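Local coordinates for 5'-methylthioadenosine nucleosidase / s-adenosylhomocysteine nucleosidase (Brucella melitensis bv. 1, PDB 4PR3), which belongs to the phosphorylase superfamily of nucleosidases and related enzymes, and binds adenine in a pocket of its alpha/beta fold, at residues S69-L74 with R175-V180; S107-D112 with N151-K156; A163-M168 with R188-G193. All blocks are in the same frame, centred on the assembly; numbering follows the deposited sequence.

Contact 1 (S69-L74 with R175-V180)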
loop_
_atom_site.group_PDB
_atom_site.type_symbol
_atom_site.label_atom_id
_atom_site.label_comp_id
_atom_site.label_asym_id
_atom_site.label_seq_id
_atom_site.Cartn_x
_atom_site.Cartn_y
_atom_site.Cartn_z
ATOM N N SER A 69 -6.308 -7.738 -4.374
ATOM C CA SER A 69 -7.568 -7.993 -5.063
ATOM C C SER A 69 -7.462 -9.241 -5.922
ATOM O O SER A 69 -8.349 -10.095 -5.902
ATOM C CB SER A 69 -7.964 -6.804 -5.940
ATOM O OG SER A 69 -8.385 -5.708 -5.154
ATOM N N ALA A 70 -6.376 -9.335 -6.682
ATOM C CA ALA A 70 -6.160 -10.474 -7.562
ATOM C C ALA A 70 -6.092 -11.767 -6.759
ATOM O O ALA A 70 -6.738 -12.753 -7.105
ATOM C CB ALA A 70 -4.896 -10.283 -8.379
ATOM N N LEU A 71 -5.326 -11.747 -5.674
ATOM C CA LEU A 71 -5.166 -12.927 -4.832
ATOM C C LEU A 71 -6.466 -13.317 -4.124
ATOM O O LEU A 71 -6.713 -14.494 -3.869
ATOM C CB LEU A 71 -4.045 -12.713 -3.812
ATOM C CG LEU A 71 -2.634 -12.660 -4.397
ATOM C CD1 LEU A 71 -1.604 -12.424 -3.305
ATOM C CD2 LEU A 71 -2.332 -13.939 -5.161
ATOM N N ALA A 72 -7.292 -12.327 -3.805
ATOM C CA ALA A 72 -8.568 -12.595 -3.157
ATOM C C ALA A 72 -9.550 -13.225 -4.140
ATOM O O ALA A 72 -10.329 -14.103 -3.770
ATOM C CB ALA A 72 -9.144 -11.324 -2.563
ATOM N N HIS A 73 -9.509 -12.773 -5.391
ATOM C CA HIS A 73 -10.324 -13.369 -6.443
ATOM C C HIS A 73 -9.927 -14.826 -6.656
ATOM O O HIS A 73 -10.782 -15.706 -6.743
ATOM C CB HIS A 73 -10.171 -12.595 -7.757
ATOM C CG HIS A 73 -10.846 -11.257 -7.758
ATOM N ND1 HIS A 73 -11.709 -10.855 -6.761
ATOM C CD2 HIS A 73 -10.783 -10.229 -8.639
ATOM C CE1 HIS A 73 -12.148 -9.635 -7.027
ATOM N NE2 HIS A 73 -11.602 -9.235 -8.160
ATOM N N LEU A 74 -8.622 -15.071 -6.728
ATOM C CA LEU A 74 -8.100 -16.409 -6.990
ATOM C C LEU A 74 -8.372 -17.386 -5.850
ATOM O O LEU A 74 -8.610 -18.569 -6.090
ATOM C CB LEU A 74 -6.599 -16.347 -7.278
ATOM C CG LEU A 74 -6.176 -15.614 -8.552
ATOM C CD1 LEU A 74 -4.667 -15.476 -8.607
ATOM C CD2 LEU A 74 -6.692 -16.334 -9.786
ATOM N N ARG A 175 3.305 -8.277 1.829
ATOM C CA ARG A 175 2.204 -8.182 2.782
ATOM C C ARG A 175 0.917 -8.731 2.184
ATOM O O ARG A 175 0.099 -9.311 2.890
ATOM C CB ARG A 175 2.011 -6.740 3.247
ATOM C CG ARG A 175 3.206 -6.174 3.986
ATOM C CD ARG A 175 3.512 -6.960 5.258
ATOM N NE ARG A 175 2.400 -6.925 6.202
ATOM C CZ ARG A 175 1.709 -7.993 6.588
ATOM N NH1 ARG A 175 2.020 -9.196 6.120
ATOM N NH2 ARG A 175 0.709 -7.858 7.448
ATOM N N ALA A 176 0.754 -8.555 0.877
ATOM C CA ALA A 176 -0.386 -9.113 0.161
ATOM C C ALA A 176 -0.317 -10.641 0.124
ATOM O O ALA A 176 -1.321 -11.322 0.334
ATOM C CB ALA A 176 -0.457 -8.546 -1.249
ATOM N N CYS A 177 0.874 -11.174 -0.138
ATOM C CA CYS A 177 1.074 -12.619 -0.192
ATOM C C CYS A 177 0.950 -13.264 1.186
ATOM O O CYS A 177 0.396 -14.354 1.319
ATOM C CB CYS A 177 2.435 -12.952 -0.803
ATOM S SG CYS A 177 2.615 -12.479 -2.539
ATOM N N GLN A 178 1.468 -12.593 2.209
ATOM C CA GLN A 178 1.370 -13.093 3.575
ATOM C C GLN A 178 -0.077 -13.088 4.043
ATOM O O GLN A 178 -0.487 -13.932 4.840
ATOM C CB GLN A 178 2.228 -12.255 4.523
ATOM C CG GLN A 178 3.723 -12.487 4.369
ATOM C CD GLN A 178 4.551 -11.574 5.258
ATOM O OE1 GLN A 178 4.149 -10.450 5.569
ATOM N NE2 GLN A 178 5.716 -12.055 5.671
ATOM N N ALA A 179 -0.848 -12.133 3.531
ATOM C CA ALA A 179 -2.255 -11.999 3.887
ATOM C C ALA A 179 -3.071 -13.213 3.450
ATOM O O ALA A 179 -3.964 -13.653 4.173
ATOM C CB ALA A 179 -2.830 -10.726 3.290
ATOM N N VAL A 180 -2.785 -13.734 2.258
ATOM C CA VAL A 180 -3.454 -14.939 1.769
ATOM C C VAL A 180 -2.648 -16.238 1.948
ATOM O O VAL A 180 -3.128 -17.320 1.617
ATOM C CB VAL A 180 -3.884 -14.792 0.298
ATOM C CG1 VAL A 180 -4.818 -13.604 0.138
ATOM C CG2 VAL A 180 -2.670 -14.641 -0.593
#

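Contact 2 (S107-D112 with N151-K156). With ADE (adenine), chain C; PO4 (phosphate ion), chain D.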
loop_
_atom_site.group_PDB
_atom_site.type_symbol
_atom_site.label_atom_id
_atom_site.label_comp_id
_atom_site.label_asym_id
_atom_site.label_seq_id
_atom_site.Cartn_x
_atom_site.Cartn_y
_atom_site.Cartn_z
ATOM N N SER A 107 12.445 -4.442 3.173
ATOM C CA SER A 107 12.006 -3.530 4.214
ATOM C C SER A 107 11.183 -2.398 3.599
ATOM O O SER A 107 11.198 -2.201 2.383
ATOM C CB SER A 107 13.205 -2.985 4.990
ATOM O OG SER A 107 14.147 -2.388 4.116
ATOM N N TYR A 108 10.457 -1.673 4.446
ATOM C CA TYR A 108 9.561 -0.609 4.010
ATOM C C TYR A 108 10.094 0.719 4.535
ATOM O O TYR A 108 9.976 1.011 5.724
ATOM C CB TYR A 108 8.176 -0.882 4.599
ATOM C CG TYR A 108 7.049 0.016 4.138
ATOM C CD1 TYR A 108 7.135 0.744 2.957
ATOM C CD2 TYR A 108 5.892 0.129 4.895
ATOM C CE1 TYR A 108 6.091 1.557 2.547
ATOM C CE2 TYR A 108 4.851 0.936 4.498
ATOM C CZ TYR A 108 4.952 1.647 3.327
ATOM O OH TYR A 108 3.900 2.447 2.947
ATOM N N ARG A 109 10.651 1.542 3.653
ATOM C CA ARG A 109 11.365 2.736 4.109
ATOM C C ARG A 109 10.450 3.925 4.377
ATOM O O ARG A 109 10.869 4.909 4.988
ATOM C CB ARG A 109 12.475 3.123 3.128
ATOM C CG ARG A 109 11.983 3.415 1.732
ATOM C CD ARG A 109 13.101 3.909 0.836
ATOM N NE ARG A 109 12.603 4.206 -0.502
ATOM C CZ ARG A 109 12.558 3.328 -1.496
ATOM N NH1 ARG A 109 12.994 2.090 -1.312
ATOM N NH2 ARG A 109 12.085 3.693 -2.678
ATOM N N ASP A 110 9.202 3.833 3.931
ATOM C CA ASP A 110 8.243 4.905 4.160
ATOM C C ASP A 110 7.673 4.851 5.567
ATOM O O ASP A 110 7.018 5.790 6.011
ATOM C CB ASP A 110 7.106 4.846 3.141
ATOM C CG ASP A 110 7.567 5.157 1.736
ATOM O OD1 ASP A 110 8.648 5.765 1.591
ATOM O OD2 ASP A 110 6.845 4.801 0.780
HETATM N N MSE A 111 7.934 3.757 6.273
HETATM C CA MSE A 111 7.352 3.544 7.591
HETATM C C MSE A 111 8.280 4.046 8.686
HETATM O O MSE A 111 9.334 3.459 8.924
HETATM C CB MSE A 111 7.094 2.048 7.795
HETATM C CG MSE A 111 6.712 1.650 9.213
HETATM SE SE MSE A 111 4.916 2.225 9.696
HETATM C CE MSE A 111 5.363 3.669 10.886
ATOM N N ASP A 112 7.899 5.142 9.339
ATOM C CA ASP A 112 8.618 5.603 10.521
ATOM C C ASP A 112 7.649 5.919 11.663
ATOM O O ASP A 112 6.943 6.923 11.625
ATOM C CB ASP A 112 9.433 6.851 10.169
ATOM C CG ASP A 112 10.474 7.188 11.218
ATOM O OD1 ASP A 112 10.476 6.547 12.291
ATOM O OD2 ASP A 112 11.289 8.102 10.971
ATOM N N ASN A 151 9.031 6.576 -3.228
ATOM C CA ASN A 151 9.932 7.510 -3.892
ATOM C C ASN A 151 10.979 6.810 -4.744
ATOM O O ASN A 151 11.487 5.748 -4.385
ATOM C CB ASN A 151 10.617 8.427 -2.876
ATOM C CG ASN A 151 11.529 7.671 -1.930
ATOM O OD1 ASN A 151 11.301 6.498 -1.639
ATOM N ND2 ASN A 151 12.567 8.340 -1.443
ATOM N N ILE A 152 11.281 7.406 -5.891
ATOM C CA ILE A 152 12.433 6.996 -6.675
ATOM C C ILE A 152 13.677 7.578 -6.019
ATOM O O ILE A 152 13.789 8.791 -5.837
ATOM C CB ILE A 152 12.338 7.492 -8.122
ATOM C CG1 ILE A 152 11.264 6.707 -8.874
ATOM C CG2 ILE A 152 13.683 7.367 -8.817
ATOM C CD1 ILE A 152 11.098 7.125 -10.308
ATOM N N VAL A 153 14.605 6.707 -5.652
ATOM C CA VAL A 153 15.798 7.137 -4.942
ATOM C C VAL A 153 16.902 7.525 -5.919
ATOM O O VAL A 153 17.247 6.755 -6.821
ATOM C CB VAL A 153 16.305 6.036 -3.995
ATOM C CG1 VAL A 153 17.475 6.540 -3.184
ATOM C CG2 VAL A 153 15.176 5.573 -3.084
ATOM N N SER A 154 17.445 8.725 -5.744
ATOM C CA SER A 154 18.519 9.201 -6.607
ATOM C C SER A 154 19.521 10.064 -5.849
ATOM O O SER A 154 19.226 10.573 -4.765
ATOM C CB SER A 154 17.951 9.973 -7.799
ATOM O OG SER A 154 18.983 10.365 -8.685
ATOM N N GLY A 155 20.709 10.215 -6.427
ATOM C CA GLY A 155 21.752 11.043 -5.847
ATOM C C GLY A 155 22.095 10.648 -4.427
ATOM O O GLY A 155 22.357 9.483 -4.143
ATOM N N LYS A 156 22.090 11.621 -3.524
ATOM C CA LYS A 156 22.382 11.343 -2.128
ATOM C C LYS A 156 21.192 10.665 -1.458
ATOM O O LYS A 156 20.039 10.933 -1.800
ATOM C CB LYS A 156 22.743 12.633 -1.391
HETATM N N9 ADE C . 13.293 1.192 -9.569
HETATM C C8 ADE C . 14.336 1.365 -10.435
HETATM N N7 ADE C . 15.164 2.318 -10.081
HETATM C C5 ADE C . 14.626 2.804 -8.900
HETATM C C6 ADE C . 15.034 3.826 -8.021
HETATM N N6 ADE C . 16.127 4.571 -8.212
HETATM N N1 ADE C . 14.271 4.057 -6.933
HETATM C C2 ADE C . 13.175 3.314 -6.742
HETATM N N3 ADE C . 12.691 2.329 -7.498
HETATM C C4 ADE C . 13.471 2.123 -8.572
HETATM P P PO4 D . 16.110 0.860 4.762
HETATM O O1 PO4 D . 14.717 0.620 5.297
HETATM O O2 PO4 D . 16.010 1.699 3.512
HETATM O O3 PO4 D . 16.937 1.595 5.793
HETATM O O4 PO4 D . 16.760 -0.465 4.430
#

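Contact 3 (A163-M168 with R188-G193). With ADE (adenine), chain C; PO4 (phosphate ion), chain D.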
loop_
_atom_site.group_PDB
_atom_site.type_symbol
_atom_site.label_atom_id
_atom_site.label_comp_id
_atom_site.label_asym_id
_atom_site.label_seq_id
_atom_site.Cartn_x
_atom_site.Cartn_y
_atom_site.Cartn_z
ATOM N N ALA A 163 19.625 -0.794 2.955
ATOM C CA ALA A 163 19.520 -1.910 2.021
ATOM C C ALA A 163 20.467 -1.747 0.835
ATOM O O ALA A 163 20.938 -0.647 0.557
ATOM C CB ALA A 163 18.081 -2.066 1.541
ATOM N N ASP A 164 20.752 -2.852 0.149
ATOM C CA ASP A 164 21.634 -2.835 -1.015
ATOM C C ASP A 164 20.998 -2.142 -2.213
ATOM O O ASP A 164 21.679 -1.466 -2.982
ATOM C CB ASP A 164 22.025 -4.261 -1.417
ATOM C CG ASP A 164 22.821 -4.975 -0.349
ATOM O OD1 ASP A 164 23.450 -4.284 0.482
ATOM O OD2 ASP A 164 22.820 -6.228 -0.346
HETATM N N MSE A 165 19.693 -2.325 -2.377
HETATM C CA MSE A 165 18.982 -1.785 -3.532
HETATM C C MSE A 165 17.588 -1.287 -3.153
HETATM O O MSE A 165 17.087 -1.589 -2.069
HETATM C CB MSE A 165 18.899 -2.831 -4.646
HETATM C CG MSE A 165 18.619 -4.238 -4.145
HETATM SE SE MSE A 165 18.209 -5.522 -5.558
HETATM C CE MSE A 165 19.831 -5.426 -6.580
ATOM N N VAL A 166 16.973 -0.516 -4.046
ATOM C CA VAL A 166 15.677 0.097 -3.771
ATOM C C VAL A 166 14.648 -0.170 -4.874
ATOM O O VAL A 166 14.980 -0.176 -6.060
ATOM C CB VAL A 166 15.807 1.632 -3.560
ATOM C CG1 VAL A 166 16.687 1.937 -2.361
ATOM C CG2 VAL A 166 16.360 2.303 -4.806
ATOM N N ASP A 167 13.400 -0.399 -4.475
ATOM C CA ASP A 167 12.303 -0.499 -5.431
ATOM C C ASP A 167 11.035 0.142 -4.872
ATOM O O ASP A 167 11.019 0.636 -3.746
ATOM C CB ASP A 167 12.034 -1.955 -5.819
ATOM C CG ASP A 167 11.088 -2.654 -4.857
ATOM O OD1 ASP A 167 11.240 -2.468 -3.627
ATOM O OD2 ASP A 167 10.191 -3.387 -5.335
HETATM N N MSE A 168 9.990 0.184 -5.689
HETATM C CA MSE A 168 8.712 0.752 -5.267
HETATM C C MSE A 168 7.564 -0.206 -4.935
HETATM O O MSE A 168 6.466 0.240 -4.612
HETATM C CB MSE A 168 8.289 1.820 -6.261
HETATM C CG MSE A 168 9.371 2.862 -6.417
HETATM SE SE MSE A 168 9.050 4.054 -7.885
HETATM C CE MSE A 168 7.323 4.751 -7.297
ATOM N N ARG A 188 15.450 -8.692 -9.022
ATOM C CA ARG A 188 15.657 -7.295 -9.399
ATOM C C ARG A 188 16.936 -7.079 -10.203
ATOM O O ARG A 188 18.025 -7.444 -9.757
ATOM C CB ARG A 188 15.698 -6.416 -8.150
ATOM C CG ARG A 188 14.376 -6.306 -7.426
ATOM C CD ARG A 188 13.391 -5.491 -8.235
ATOM N NE ARG A 188 12.013 -5.805 -7.883
ATOM C CZ ARG A 188 10.959 -5.187 -8.397
ATOM N NH1 ARG A 188 11.130 -4.213 -9.281
ATOM N NH2 ARG A 188 9.736 -5.539 -8.026
ATOM N N GLY A 189 16.801 -6.498 -11.393
ATOM C CA GLY A 189 17.959 -6.029 -12.136
ATOM C C GLY A 189 18.254 -4.579 -11.797
ATOM O O GLY A 189 17.334 -3.802 -11.555
ATOM N N ILE A 190 19.525 -4.191 -11.822
ATOM C CA ILE A 190 19.889 -2.830 -11.439
ATOM C C ILE A 190 19.928 -1.923 -12.661
ATOM O O ILE A 190 20.798 -2.050 -13.519
ATOM C CB ILE A 190 21.237 -2.789 -10.695
ATOM C CG1 ILE A 190 21.070 -3.378 -9.299
ATOM C CG2 ILE A 190 21.731 -1.362 -10.551
ATOM C CD1 ILE A 190 20.067 -2.612 -8.473
ATOM N N SER A 191 18.957 -1.018 -12.728
ATOM C CA SER A 191 18.781 -0.147 -13.884
ATOM C C SER A 191 19.439 1.226 -13.748
ATOM O O SER A 191 19.533 1.965 -14.730
ATOM C CB SER A 191 17.288 0.024 -14.183
ATOM O OG SER A 191 16.594 0.508 -13.046
ATOM N N ASP A 192 19.918 1.553 -12.549
ATOM C CA ASP A 192 20.363 2.912 -12.254
ATOM C C ASP A 192 20.926 3.050 -10.846
ATOM O O ASP A 192 20.917 2.103 -10.064
ATOM C CB ASP A 192 19.209 3.906 -12.434
ATOM C CG ASP A 192 17.992 3.541 -11.606
ATOM O OD1 ASP A 192 17.198 2.692 -12.062
ATOM O OD2 ASP A 192 17.831 4.105 -10.500
ATOM N N GLY A 193 21.390 4.253 -10.527
ATOM C CA GLY A 193 21.977 4.545 -9.233
ATOM C C GLY A 193 23.463 4.836 -9.285
ATOM O O GLY A 193 24.022 5.372 -8.327
HETATM N N9 ADE C . 13.293 1.192 -9.569
HETATM C C8 ADE C . 14.336 1.365 -10.435
HETATM N N7 ADE C . 15.164 2.318 -10.081
HETATM C C5 ADE C . 14.626 2.804 -8.900
HETATM C C6 ADE C . 15.034 3.826 -8.021
HETATM N N6 ADE C . 16.127 4.571 -8.212
HETATM N N1 ADE C . 14.271 4.057 -6.933
HETATM C C2 ADE C . 13.175 3.314 -6.742
HETATM N N3 ADE C . 12.691 2.329 -7.498
HETATM C C4 ADE C . 13.471 2.123 -8.572
HETATM P P PO4 D . 16.110 0.860 4.762
HETATM O O1 PO4 D . 14.717 0.620 5.297
HETATM O O2 PO4 D . 16.010 1.699 3.512
HETATM O O3 PO4 D . 16.937 1.595 5.793
HETATM O O4 PO4 D . 16.760 -0.465 4.430
#

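Contact 1 (S69-L74 with R175-V180)
Leu71 reaches from helix 60-76 into the last turns of helix 170-180, where Val180, Ala176 and Cys177 meet it. The two helices belong to the alpha/beta fold of the phosphorylase superfamily, in which helices flank a central mixed sheet. Their short segments run nearly parallel, with N-to-C directions 22° apart and axes 9.9 Å from each other. Every close approach between the segments is made by Leu71. Its CB already lies against the valine, 4.0 Å from Val180 CG2, with Val180 CG1 only slightly farther off. CG then turns anti to the carbonyl carbon (chi1 -69°), and the stretched branch that follows carries CD1 across to the second helix. The Leu71 and Val180 side chains cross at about a right angle, with CD1 of Leu71 3.7 Å from CG2 of Val180. Met80, in a nearby loop, also packs on this valine.

The second subunit comes close to this helix pair: Ala72 packs on Ala72 of the second subunit, and Arg175 NE forms a salt bridge with Glu62 of the second subunit. Contact between the two segments themselves is purely van der Waals. CD1 of Leu71 ends against the backbone of helix 170-180, 3.8 Å from Ala176 O and 4.1 Å from Cys177 CA, while Cys177 SG lies beside the same methyl at 4.3 Å.

Contact 2 (S107-D112 with N151-K156)
Asn151 OD1 is gripped twice by the guanidinium of Arg109. The NE bond is the straighter one, 2.9 Å from Arg109 NE to Asn151 OD1 with an N-H...O angle of 155°, and it arrives in the carbonyl plane on a lone pair. Arg109 NH2 reaches the same oxygen, Asn151 OD1, at 3.1 Å from above that plane. The same nitrogen, Arg109 NH2, also donates to the backbone oxygen Asn151 O at 2.7 Å, this time in the carbonyl plane. Seen from the arginine, all these partners lie close to the guanidinium plane, so the group is held side-on by both the side chain and the main chain of one residue. The amide of Asn151 is itself turned 50° from the guanidinium.

Arg109 gets there on a chain that starts between its backbone N and carbonyl carbon (chi1 59°) and runs fully extended from CG to NE. Val153 closes in from the opposite direction and lays CG2 over one guanidinium face, toward the rim, 3.6 Å from Arg109 NH2. Arg109 NH1 is hydrogen-bonded to Ser147 OG, which further fixes the rotation of the group. Next to Arg109 in the type I turn from Tyr108 to Met111, Asp110 accepts through OD2 from the backbone N of Gly150, a second tie, to the residue just before Asn151 in the same chain.

The positive charge probably polarises both Asn151 oxygens. Beyond them the main chain reads the purine edge: Val153 N donates to N1 of adenine at 3.0 Å, and N6 of adenine donates to Val153 O at 2.8 Å. The loop after strand 142-148 thus forms one side of the adenine pocket, binding the base through main-chain N and O of Val153.

Contact 3 (A163-M168 with R188-G193)
Met165 and Ile190 form the tightly packed end of this contact, with CE of the selenomethionine Met165 lying against CD1 and CG1 of Ile190, the nearer of them CD1 at 3.4 Å. One atom back, the selenium rests 3.7 Å from CB of Arg188. The Met165 chain is extended at chi2 and bent at chi3 (60°), a fold that turns CE toward the isoleucine while the selenium stays on the arginine.

Farther along, Asp167 stands over one face of the Arg188 guanidinium, its OD2 3.5 Å from NH2. The oxygen lies well out of the guanidinium plane, so this is a salt bridge of charges alone, with the two flat groups 62° apart. Their hydrogen bonds go to other residues: Thr148 OG1 pairs with Asp167 OD1, Thr170 OG1 with Asp167 OD2, and Arg188 NH1 donates to Ser89 O.

Both strands belong to the curled mixed sheet of the phosphorylase superfamily fold, yet they are not paired with each other. Strand 165-167 is hydrogen-bonded to strand 142-148, and its short axis crosses that of strand 188-192 at 94°.

On the looser side the two segments do not touch each other, and adenine lies between them. Val166 CG2 comes within 3.5 Å of adenine N1, and Met168 CG within 3.5 Å of adenine N3. From the other segment Asp192 OD2 accepts an almost straight bond from adenine N6 at 2.9 Å, and Asp192 OD1 sits beside adenine N7.

In the fold
Contacts 2 and 3 form one neighbourhood, their centres about 11 Å apart, and both touch adenine: the 151-156 loop meets one edge of the base, while 163-168 and 188-193 bring further walls. They join directly, with Arg109 NH2 packed 3.4 Å from Asp167 O and CG1 of Ile152 3.6 Å from the selenium of Met168. The centre of contact 1 lies about 25 Å from both others, though its nearest atoms come within about 7 Å of contact 2 and 11 Å of contact 3. The chain links contacts 1 and 3, because helix 170-180 follows strand 165-167 and leads into strand 184-192. Contacts 1 and 2 both meet the second subunit, and contact 3 does so through Met168 alone.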